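Local coordinates for protein agglutinin (PDB 4G9M) that probably binds carbohydrate as a fungal agglutinin with a ricin-type beta-trefoil fold, and forms a domain-swapped dimer, at residues K97-E102 / W137-E142; N56-Q61 / L90-A95; Y10-V15 / Q45-K50. All coordinates share one frame; numbering follows the deposited sequence.

All three contacts are buried, and each joins two barrel strands of the beta-trefoil through one antiparallel hydrogen-bonded pair, with the strands running at roughly a right angle. Neighbouring strands connect them: 99-103 of contact 1 pairs with 90-94 of contact 2, 58-62 of contact 2 with 47-51 of contact 3, and 8-14 of contact 3 with 137-141 of contact 1. The chemistry differs. Contacts 1 and 3 set a tryptophan opposite a phenylalanine or a tyrosine; contact 2 is aliphatic, with L90 facing V58. Contacts 2 and 3 each include a water bridging their own two segments. Contacts 1 and 2 lie widely against the second subunit, whereas contact 3 meets it through Y10 alone.

Contact 1 of 3, residues K97-E102 / W137-E142; sequences KGFAIE and WKFIDE
The CD1 methyl of I101 lies over one face of the W137 five-membered ring, a CH-pi contact with the carbon 4.1 Å from the ring centroid. The same methyl reaches the other aromatic of the strand, lying 3.9 Å from F139 CZ, so one isoleucine methyl touches both rings. F139 also meets F99: the two side chains cross at about a right angle, with F99 CD1 3.8 Å from F139 CD1 and the ring planes 73° apart. In F99, CG stands beside the backbone N (chi1 -65°), anti to the carbonyl carbon; F99 CB packs near F139 CE1. The flat, bulky rings suit the interior of the beta-trefoil barrel, where these two strands meet at about 100° and pair at a single bridge, F99 with W137: F99 N donates to W137 O at 2.8 Å, and W137 N returns a bond to F99 O at 2.9 Å. Further out, F139 and I140 pair with a strand of the second subunit, carrying the sheet across the interface, while the indole NE1 of W137 bonds to L111 O. G98, whose positive phi of 60° favours glycine, brings its CA 3.4 Å from W137 O in a CA-H...O contact. At the polar edge the bent chain of K138 folds back until its NZ lies 3.5 Å from G98 CA.

Contact 2 of 3, residues N56-Q61 / L90-A95; sequences NQVTLQ and LDIVAA
L60 and L90 cross at about a right angle, the CD1 methyl of each meeting the other at 3.8 Å. They belong to two barrel strands of the beta-trefoil, 58-62 and 90-94, whose N-to-C directions differ by 97° and which touch through one antiparallel pair, V58 with L90. Strands so steeply turned soon part, and aliphatic side chains, with no plane to align, pack in the angle between them. V58 shows how: its CG2 is flanked by both the backbone N and the carbonyl carbon, and from there it touches L90 CB and also I92 CG1, the latter at 3.8 Å. The valine and I92 side chains also cross at about a right angle. The backbone holds the crossing, with V58 N giving a nearly straight bond to L90 O (166° at the hydrogen) and L90 N giving one of 2.8 Å to V58 O. L90 O receives a further CA-H...O contact from Q57. On the polar side, the aliphatic CG of Q57 approaches D91 OD1 to 3.9 Å, with the amide and carboxylate planes 75° apart; D91 OD2 has a long, weak ion pair with R107. N56 turns its OD1 to N129 of the second subunit, so an asparagine here serves the dimer with its side chain and this contact with its backbone. A single water bridges the strands where they have separated, donating to N56 O at 2.9 Å and accepting from I92 N at 2.8 Å.

Contact 3 of 3, residues Y10-V15 / Q45-K50; sequences YTLKNV and QKWRLK
Y10 N donates to W47 O over 2.8 Å, the shortest direct bond joining the two strands. The return bond, from W47 N to Y10 O at 2.9 Å, has its donor lying in the carbonyl plane, and K46 CA adds a CA-H...O contact of 3.5 Å to the same oxygen. One step along, where the strands have begun to diverge, a water takes over: it accepts from L12 N and donates to Q45 O, the latter over 2.7 Å. Q45 and W47 frame the Gln-X-Trp signature of ricin-type beta-trefoil lectins, and both side chains look beyond this contact: the Q45 amide NE2 bonds to D22, and the indole NE1 of W47 to L21 O. The rest of the indole is apolar; the L12 and W47 side chains cross at about a right angle, with L12 CD1 4.1 Å from W47 CD1. Elsewhere in the contact, L49 CD2 reaches Y10 CE1 at 3.7 Å, and the L49 CG that carries it is anti to the backbone N (chi1 174°). A tyrosine fits here because its ring packs against leucine and, edge-to-face, against F139, while its hydroxyl bonds to P6 O.

Contact 1 of 3, residues K97-E102 / W137-E142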
loop_
_atom_site.group_PDB
_atom_site.type_symbol
_atom_site.label_atom_id
_atom_site.label_comp_id
_atom_site.label_asym_id
_atom_site.label_seq_id
_atom_site.Cartn_x
_atom_site.Cartn_y
_atom_site.Cartn_z
ATOM N N LYS B 97 -6.970 -8.340 -3.319
ATOM C CA LYS B 97 -7.101 -8.058 -4.741
ATOM C C LYS B 97 -6.948 -6.551 -4.937
ATOM O O LYS B 97 -7.615 -5.766 -4.257
ATOM C CB LYS B 97 -8.455 -8.522 -5.268
ATOM C CG LYS B 97 -8.649 -10.038 -5.177
ATOM C CD LYS B 97 -10.052 -10.468 -5.579
ATOM C CE LYS B 97 -11.041 -10.198 -4.470
ATOM N NZ LYS B 97 -10.808 -11.076 -3.285
ATOM N N GLY B 98 -6.075 -6.150 -5.851
ATOM C CA GLY B 98 -5.833 -4.735 -6.087
ATOM C C GLY B 98 -5.325 -3.977 -4.872
ATOM O O GLY B 98 -4.579 -4.509 -4.043
ATOM N N PHE B 99 -5.725 -2.714 -4.777
ATOM C CA PHE B 99 -5.283 -1.839 -3.704
ATOM C C PHE B 99 -6.460 -1.089 -3.087
ATOM O O PHE B 99 -7.393 -0.687 -3.785
ATOM C CB PHE B 99 -4.285 -0.800 -4.254
ATOM C CG PHE B 99 -2.976 -1.388 -4.757
ATOM C CD1 PHE B 99 -2.859 -1.870 -6.053
ATOM C CD2 PHE B 99 -1.874 -1.460 -3.916
ATOM C CE1 PHE B 99 -1.658 -2.408 -6.509
ATOM C CE2 PHE B 99 -0.675 -2.007 -4.362
ATOM C CZ PHE B 99 -0.571 -2.479 -5.656
ATOM N N ALA B 100 -6.403 -0.879 -1.776
ATOM C CA ALA B 100 -7.302 0.064 -1.123
ATOM C C ALA B 100 -6.746 1.467 -1.291
ATOM O O ALA B 100 -5.525 1.666 -1.315
ATOM C CB ALA B 100 -7.446 -0.266 0.357
ATOM N N ILE B 101 -7.641 2.441 -1.431
ATOM C CA ILE B 101 -7.230 3.838 -1.535
ATOM C C ILE B 101 -7.738 4.576 -0.313
ATOM O O ILE B 101 -8.915 4.934 -0.227
ATOM C CB ILE B 101 -7.756 4.492 -2.822
ATOM C CG1 ILE B 101 -7.231 3.720 -4.038
ATOM C CG2 ILE B 101 -7.323 5.952 -2.881
ATOM C CD1 ILE B 101 -7.918 4.129 -5.325
ATOM N N GLU B 102 -6.839 4.759 0.648
ATOM C CA GLU B 102 -7.173 5.236 1.990
ATOM C C GLU B 102 -6.981 6.736 2.091
ATOM O O GLU B 102 -6.023 7.270 1.549
ATOM C CB GLU B 102 -6.198 4.616 3.002
ATOM C CG GLU B 102 -6.744 3.615 3.970
ATOM C CD GLU B 102 -5.678 3.113 4.932
ATOM O OE1 GLU B 102 -4.656 3.814 5.119
ATOM O OE2 GLU B 102 -5.855 2.021 5.496
ATOM N N TRP B 137 -9.320 -1.547 -5.707
ATOM C CA TRP B 137 -9.192 -1.037 -7.066
ATOM C C TRP B 137 -7.978 -1.638 -7.750
ATOM O O TRP B 137 -6.901 -1.735 -7.155
ATOM C CB TRP B 137 -9.067 0.496 -7.038
ATOM C CG TRP B 137 -10.255 1.169 -6.347
ATOM C CD1 TRP B 137 -10.418 1.367 -4.997
ATOM C CD2 TRP B 137 -11.428 1.703 -6.973
ATOM N NE1 TRP B 137 -11.629 1.988 -4.749
ATOM C CE2 TRP B 137 -12.260 2.209 -5.946
ATOM C CE3 TRP B 137 -11.861 1.803 -8.304
ATOM C CZ2 TRP B 137 -13.487 2.806 -6.212
ATOM C CZ3 TRP B 137 -13.076 2.394 -8.566
ATOM C CH2 TRP B 137 -13.874 2.903 -7.521
ATOM N N LYS B 138 -8.162 -2.058 -9.002
ATOM C CA LYS B 138 -7.050 -2.500 -9.825
ATOM C C LYS B 138 -6.364 -1.281 -10.417
ATOM O O LYS B 138 -7.007 -0.461 -11.071
ATOM C CB LYS B 138 -7.518 -3.422 -10.955
ATOM C CG LYS B 138 -8.356 -4.617 -10.505
ATOM C CD LYS B 138 -7.558 -5.549 -9.622
ATOM C CE LYS B 138 -6.239 -5.912 -10.273
ATOM N NZ LYS B 138 -5.157 -5.998 -9.265
ATOM N N PHE B 139 -5.060 -1.173 -10.188
ATOM C CA PHE B 139 -4.278 -0.078 -10.735
ATOM C C PHE B 139 -3.713 -0.471 -12.086
ATOM O O PHE B 139 -2.716 -1.177 -12.169
ATOM C CB PHE B 139 -3.165 0.323 -9.764
ATOM C CG PHE B 139 -3.613 1.310 -8.719
ATOM C CD1 PHE B 139 -4.595 0.972 -7.799
ATOM C CD2 PHE B 139 -3.051 2.579 -8.661
ATOM C CE1 PHE B 139 -5.022 1.879 -6.848
ATOM C CE2 PHE B 139 -3.467 3.493 -7.687
ATOM C CZ PHE B 139 -4.448 3.137 -6.786
ATOM N N ILE B 140 -4.376 -0.018 -13.143
ATOM C CA ILE B 140 -3.908 -0.318 -14.506
ATOM C C ILE B 140 -3.036 0.799 -15.070
ATOM O O ILE B 140 -3.539 1.840 -15.484
ATOM C CB ILE B 140 -5.097 -0.584 -15.461
ATOM C CG1 ILE B 140 -6.021 -1.663 -14.877
ATOM C CG2 ILE B 140 -4.591 -1.009 -16.834
ATOM C CD1 ILE B 140 -7.345 -1.765 -15.593
ATOM N N ASP B 141 -1.725 0.564 -15.086
ATOM C CA ASP B 141 -0.722 1.531 -15.536
ATOM C C ASP B 141 -0.755 1.739 -17.050
ATOM O O ASP B 141 -0.687 0.778 -17.818
ATOM C CB ASP B 141 0.672 1.016 -15.117
ATOM C CG ASP B 141 1.775 2.070 -15.214
ATOM O OD1 ASP B 141 1.502 3.287 -15.111
ATOM O OD2 ASP B 141 2.952 1.657 -15.333
ATOM N N GLU B 142 -0.874 2.997 -17.470
ATOM C CA GLU B 142 -0.713 3.361 -18.881
ATOM C C GLU B 142 0.775 3.485 -19.179
ATOM O O GLU B 142 1.509 4.147 -18.451
ATOM C CB GLU B 142 -1.406 4.697 -19.180
ATOM C CG GLU B 142 -2.726 4.909 -18.455
ATOM C CD GLU B 142 -3.915 4.403 -19.222
ATOM O OE1 GLU B 142 -3.811 4.296 -20.454
ATOM O OE2 GLU B 142 -4.958 4.119 -18.593
#

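Contact 2 of 3, residues N56-Q61 / L90-A95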
loop_
_atom_site.group_PDB
_atom_site.type_symbol
_atom_site.label_atom_id
_atom_site.label_comp_id
_atom_site.label_asym_id
_atom_site.label_seq_id
_atom_site.Cartn_x
_atom_site.Cartn_y
_atom_site.Cartn_z
ATOM N N ASN B 56 4.492 8.548 2.781
ATOM C CA ASN B 56 4.139 7.760 1.614
ATOM C C ASN B 56 2.886 8.295 0.927
ATOM O O ASN B 56 2.295 7.603 0.115
ATOM C CB ASN B 56 3.912 6.289 1.977
ATOM C CG ASN B 56 5.067 5.694 2.755
ATOM O OD1 ASN B 56 4.870 5.091 3.804
ATOM N ND2 ASN B 56 6.278 5.875 2.253
ATOM N N GLN B 57 2.492 9.529 1.244
ATOM C CA GLN B 57 1.222 10.061 0.742
ATOM C C GLN B 57 1.251 10.441 -0.734
ATOM O O GLN B 57 2.266 10.923 -1.238
ATOM C CB GLN B 57 0.764 11.255 1.581
ATOM C CG GLN B 57 0.647 10.904 3.044
ATOM C CD GLN B 57 0.154 12.048 3.890
ATOM O OE1 GLN B 57 -0.281 13.078 3.371
ATOM N NE2 GLN B 57 0.202 11.871 5.203
ATOM N N VAL B 58 0.123 10.223 -1.407
ATOM C CA VAL B 58 -0.044 10.528 -2.819
ATOM C C VAL B 58 -1.281 11.374 -3.052
ATOM O O VAL B 58 -2.107 11.571 -2.144
ATOM C CB VAL B 58 -0.210 9.243 -3.686
ATOM C CG1 VAL B 58 0.967 8.321 -3.487
ATOM C CG2 VAL B 58 -1.524 8.510 -3.337
ATOM N N THR B 59 -1.402 11.881 -4.274
ATOM C CA THR B 59 -2.662 12.429 -4.755
ATOM C C THR B 59 -3.013 11.751 -6.065
ATOM O O THR B 59 -2.140 11.158 -6.721
ATOM C CB THR B 59 -2.601 13.940 -4.978
ATOM O OG1 THR B 59 -1.549 14.240 -5.902
ATOM C CG2 THR B 59 -2.347 14.685 -3.676
ATOM N N LEU B 60 -4.287 11.838 -6.441
ATOM C CA LEU B 60 -4.744 11.361 -7.741
ATOM C C LEU B 60 -5.340 12.540 -8.476
ATOM O O LEU B 60 -6.261 13.181 -7.967
ATOM C CB LEU B 60 -5.793 10.254 -7.564
ATOM C CG LEU B 60 -5.268 8.907 -7.069
ATOM C CD1 LEU B 60 -6.443 7.953 -6.868
ATOM C CD2 LEU B 60 -4.259 8.325 -8.075
ATOM N N GLN B 61 -4.799 12.844 -9.654
ATOM C CA GLN B 61 -5.268 13.989 -10.438
ATOM C C GLN B 61 -5.923 13.555 -11.743
ATOM O O GLN B 61 -5.358 12.752 -12.494
ATOM C CB GLN B 61 -4.100 14.937 -10.722
ATOM C CG GLN B 61 -4.491 16.173 -11.477
ATOM C CD GLN B 61 -3.290 17.035 -11.823
ATOM O OE1 GLN B 61 -2.174 16.529 -11.983
ATOM N NE2 GLN B 61 -3.508 18.342 -11.936
ATOM N N LEU B 90 -3.774 10.667 -0.029
ATOM C CA LEU B 90 -4.159 9.256 0.048
ATOM C C LEU B 90 -2.951 8.377 0.367
ATOM O O LEU B 90 -1.802 8.809 0.237
ATOM C CB LEU B 90 -4.767 8.789 -1.287
ATOM C CG LEU B 90 -5.862 9.689 -1.874
ATOM C CD1 LEU B 90 -6.114 9.356 -3.344
ATOM C CD2 LEU B 90 -7.139 9.558 -1.067
ATOM N N ASP B 91 -3.236 7.149 0.791
ATOM C CA ASP B 91 -2.249 6.087 0.957
ATOM C C ASP B 91 -2.763 4.937 0.111
ATOM O O ASP B 91 -3.942 4.586 0.203
ATOM C CB ASP B 91 -2.206 5.609 2.406
ATOM C CG ASP B 91 -1.339 6.477 3.305
ATOM O OD1 ASP B 91 -0.364 7.107 2.809
ATOM O OD2 ASP B 91 -1.599 6.467 4.535
ATOM N N ILE B 92 -1.905 4.345 -0.717
ATOM C CA ILE B 92 -2.331 3.216 -1.540
ATOM C C ILE B 92 -1.852 1.933 -0.847
ATOM O O ILE B 92 -0.647 1.703 -0.729
ATOM C CB ILE B 92 -1.746 3.313 -2.971
ATOM C CG1 ILE B 92 -1.977 4.714 -3.560
ATOM C CG2 ILE B 92 -2.385 2.274 -3.870
ATOM C CD1 ILE B 92 -3.461 5.147 -3.533
ATOM N N VAL B 93 -2.794 1.117 -0.382
ATOM C CA VAL B 93 -2.489 -0.028 0.488
ATOM C C VAL B 93 -2.777 -1.342 -0.231
ATOM O O VAL B 93 -3.892 -1.559 -0.700
ATOM C CB VAL B 93 -3.354 0.014 1.794
ATOM C CG1 VAL B 93 -2.911 -1.051 2.759
ATOM C CG2 VAL B 93 -3.274 1.395 2.456
ATOM N N ALA B 94 -1.777 -2.216 -0.335
ATOM C CA ALA B 94 -1.979 -3.521 -0.981
ATOM C C ALA B 94 -3.125 -4.337 -0.368
ATOM O O ALA B 94 -3.181 -4.542 0.842
ATOM C CB ALA B 94 -0.683 -4.331 -0.962
ATOM N N ALA B 95 -4.050 -4.796 -1.212
ATOM C CA ALA B 95 -5.198 -5.570 -0.750
ATOM C C ALA B 95 -5.108 -6.964 -1.346
ATOM O O ALA B 95 -4.300 -7.199 -2.236
ATOM C CB ALA B 95 -6.516 -4.888 -1.149
HETATM O O HOH W 1 0.723 5.305 -0.738
#

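Contact 3 of 3, residues Y10-V15 / Q45-K50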
loop_
_atom_site.group_PDB
_atom_site.type_symbol
_atom_site.label_atom_id
_atom_site.label_comp_id
_atom_site.label_asym_id
_atom_site.label_seq_id
_atom_site.Cartn_x
_atom_site.Cartn_y
_atom_site.Cartn_z
ATOM N N TYR B 10 -3.054 6.158 -14.501
ATOM C CA TYR B 10 -3.737 4.883 -14.311
ATOM C C TYR B 10 -5.211 4.898 -14.708
ATOM O O TYR B 10 -5.884 5.928 -14.602
ATOM C CB TYR B 10 -3.632 4.451 -12.851
ATOM C CG TYR B 10 -2.245 4.038 -12.407
ATOM C CD1 TYR B 10 -1.303 4.983 -12.011
ATOM C CD2 TYR B 10 -1.883 2.703 -12.379
ATOM C CE1 TYR B 10 -0.026 4.593 -11.602
ATOM C CE2 TYR B 10 -0.621 2.305 -11.979
ATOM C CZ TYR B 10 0.296 3.249 -11.590
ATOM O OH TYR B 10 1.526 2.813 -11.184
ATOM N N THR B 11 -5.700 3.747 -15.168
ATOM C CA THR B 11 -7.128 3.436 -15.105
ATOM C C THR B 11 -7.333 2.694 -13.791
ATOM O O THR B 11 -6.561 1.791 -13.454
ATOM C CB THR B 11 -7.579 2.550 -16.286
ATOM O OG1 THR B 11 -7.474 3.286 -17.512
ATOM C CG2 THR B 11 -9.029 2.097 -16.107
ATOM N N LEU B 12 -8.341 3.097 -13.018
ATOM C CA LEU B 12 -8.585 2.473 -11.720
ATOM C C LEU B 12 -9.886 1.679 -11.770
ATOM O O LEU B 12 -10.981 2.249 -11.772
ATOM C CB LEU B 12 -8.627 3.546 -10.629
ATOM C CG LEU B 12 -7.370 4.423 -10.564
ATOM C CD1 LEU B 12 -7.464 5.461 -9.454
ATOM C CD2 LEU B 12 -6.112 3.576 -10.390
ATOM N N LYS B 13 -9.755 0.361 -11.839
ATOM C CA LYS B 13 -10.887 -0.524 -12.070
ATOM C C LYS B 13 -11.380 -1.152 -10.774
ATOM O O LYS B 13 -10.626 -1.830 -10.074
ATOM C CB LYS B 13 -10.510 -1.624 -13.079
ATOM C CG LYS B 13 -11.653 -2.594 -13.361
ATOM C CD LYS B 13 -11.239 -3.640 -14.386
ATOM C CE LYS B 13 -10.073 -4.481 -13.888
ATOM N NZ LYS B 13 -10.481 -5.409 -12.796
ATOM N N ASN B 14 -12.651 -0.947 -10.458
ATOM C CA ASN B 14 -13.171 -1.497 -9.206
ATOM C C ASN B 14 -13.139 -3.027 -9.234
ATOM O O ASN B 14 -13.588 -3.651 -10.188
ATOM C CB ASN B 14 -14.583 -0.988 -8.933
ATOM C CG ASN B 14 -15.044 -1.304 -7.543
ATOM O OD1 ASN B 14 -15.678 -2.330 -7.310
ATOM N ND2 ASN B 14 -14.719 -0.425 -6.598
ATOM N N VAL B 15 -12.599 -3.624 -8.174
ATOM C CA VAL B 15 -12.458 -5.074 -8.104
ATOM C C VAL B 15 -13.819 -5.795 -8.157
ATOM O O VAL B 15 -13.961 -6.826 -8.811
ATOM C CB VAL B 15 -11.621 -5.501 -6.860
ATOM C CG1 VAL B 15 -11.741 -7.007 -6.591
ATOM C CG2 VAL B 15 -10.149 -5.095 -7.028
ATOM N N GLN B 45 -11.377 9.333 -17.307
ATOM C CA GLN B 45 -11.258 8.062 -16.613
ATOM C C GLN B 45 -9.790 7.702 -16.393
ATOM O O GLN B 45 -9.472 6.563 -16.053
ATOM C CB GLN B 45 -11.959 6.955 -17.393
ATOM C CG GLN B 45 -13.483 7.053 -17.369
ATOM C CD GLN B 45 -14.145 5.923 -18.141
ATOM O OE1 GLN B 45 -13.483 5.188 -18.881
ATOM N NE2 GLN B 45 -15.457 5.785 -17.980
ATOM N N LYS B 46 -8.911 8.688 -16.556
ATOM C CA LYS B 46 -7.483 8.490 -16.327
ATOM C C LYS B 46 -7.033 9.360 -15.174
ATOM O O LYS B 46 -7.445 10.519 -15.074
ATOM C CB LYS B 46 -6.676 8.890 -17.556
ATOM C CG LYS B 46 -6.442 7.787 -18.553
ATOM C CD LYS B 46 -7.656 7.503 -19.372
ATOM C CE LYS B 46 -7.251 7.254 -20.817
ATOM N NZ LYS B 46 -7.960 6.083 -21.397
ATOM N N TRP B 47 -6.142 8.821 -14.341
ATOM C CA TRP B 47 -5.750 9.485 -13.101
ATOM C C TRP B 47 -4.238 9.469 -12.877
ATOM O O TRP B 47 -3.585 8.418 -12.990
ATOM C CB TRP B 47 -6.438 8.809 -11.914
ATOM C CG TRP B 47 -7.920 8.765 -12.052
ATOM C CD1 TRP B 47 -8.665 7.791 -12.662
ATOM C CD2 TRP B 47 -8.839 9.745 -11.587
ATOM N NE1 TRP B 47 -9.997 8.105 -12.594
ATOM C CE2 TRP B 47 -10.133 9.301 -11.934
ATOM C CE3 TRP B 47 -8.699 10.957 -10.899
ATOM C CZ2 TRP B 47 -11.273 10.026 -11.621
ATOM C CZ3 TRP B 47 -9.839 11.676 -10.592
ATOM C CH2 TRP B 47 -11.108 11.202 -10.943
ATOM N N ARG B 48 -3.682 10.634 -12.559
ATOM C CA ARG B 48 -2.250 10.738 -12.311
ATOM C C ARG B 48 -1.920 10.475 -10.847
ATOM O O ARG B 48 -2.417 11.156 -9.946
ATOM C CB ARG B 48 -1.725 12.108 -12.738
ATOM C CG ARG B 48 -2.032 12.450 -14.185
ATOM C CD ARG B 48 -1.029 13.434 -14.726
ATOM N NE ARG B 48 -1.193 13.594 -16.167
ATOM C CZ ARG B 48 -1.970 14.517 -16.709
ATOM N NH1 ARG B 48 -2.643 15.349 -15.922
ATOM N NH2 ARG B 48 -2.075 14.609 -18.023
ATOM N N LEU B 49 -1.080 9.472 -10.619
ATOM C CA LEU B 49 -0.633 9.112 -9.284
ATOM C C LEU B 49 0.711 9.793 -9.044
ATOM O O LEU B 49 1.641 9.609 -9.816
ATOM C CB LEU B 49 -0.488 7.585 -9.168
ATOM C CG LEU B 49 0.104 7.038 -7.871
ATOM C CD1 LEU B 49 -0.897 7.224 -6.731
ATOM C CD2 LEU B 49 0.475 5.568 -8.017
ATOM N N LYS B 50 0.805 10.580 -7.978
ATOM C CA LYS B 50 2.031 11.311 -7.680
ATOM C C LYS B 50 2.246 11.388 -6.176
ATOM O O LYS B 50 1.312 11.703 -5.433
ATOM C CB LYS B 50 1.955 12.721 -8.260
ATOM C CG LYS B 50 3.277 13.463 -8.269
ATOM C CD LYS B 50 3.119 14.861 -8.812
ATOM C CE LYS B 50 4.451 15.600 -8.761
ATOM N NZ LYS B 50 4.296 17.033 -9.120
HETATM O O HOH W 2 -10.273 5.054 -13.969
#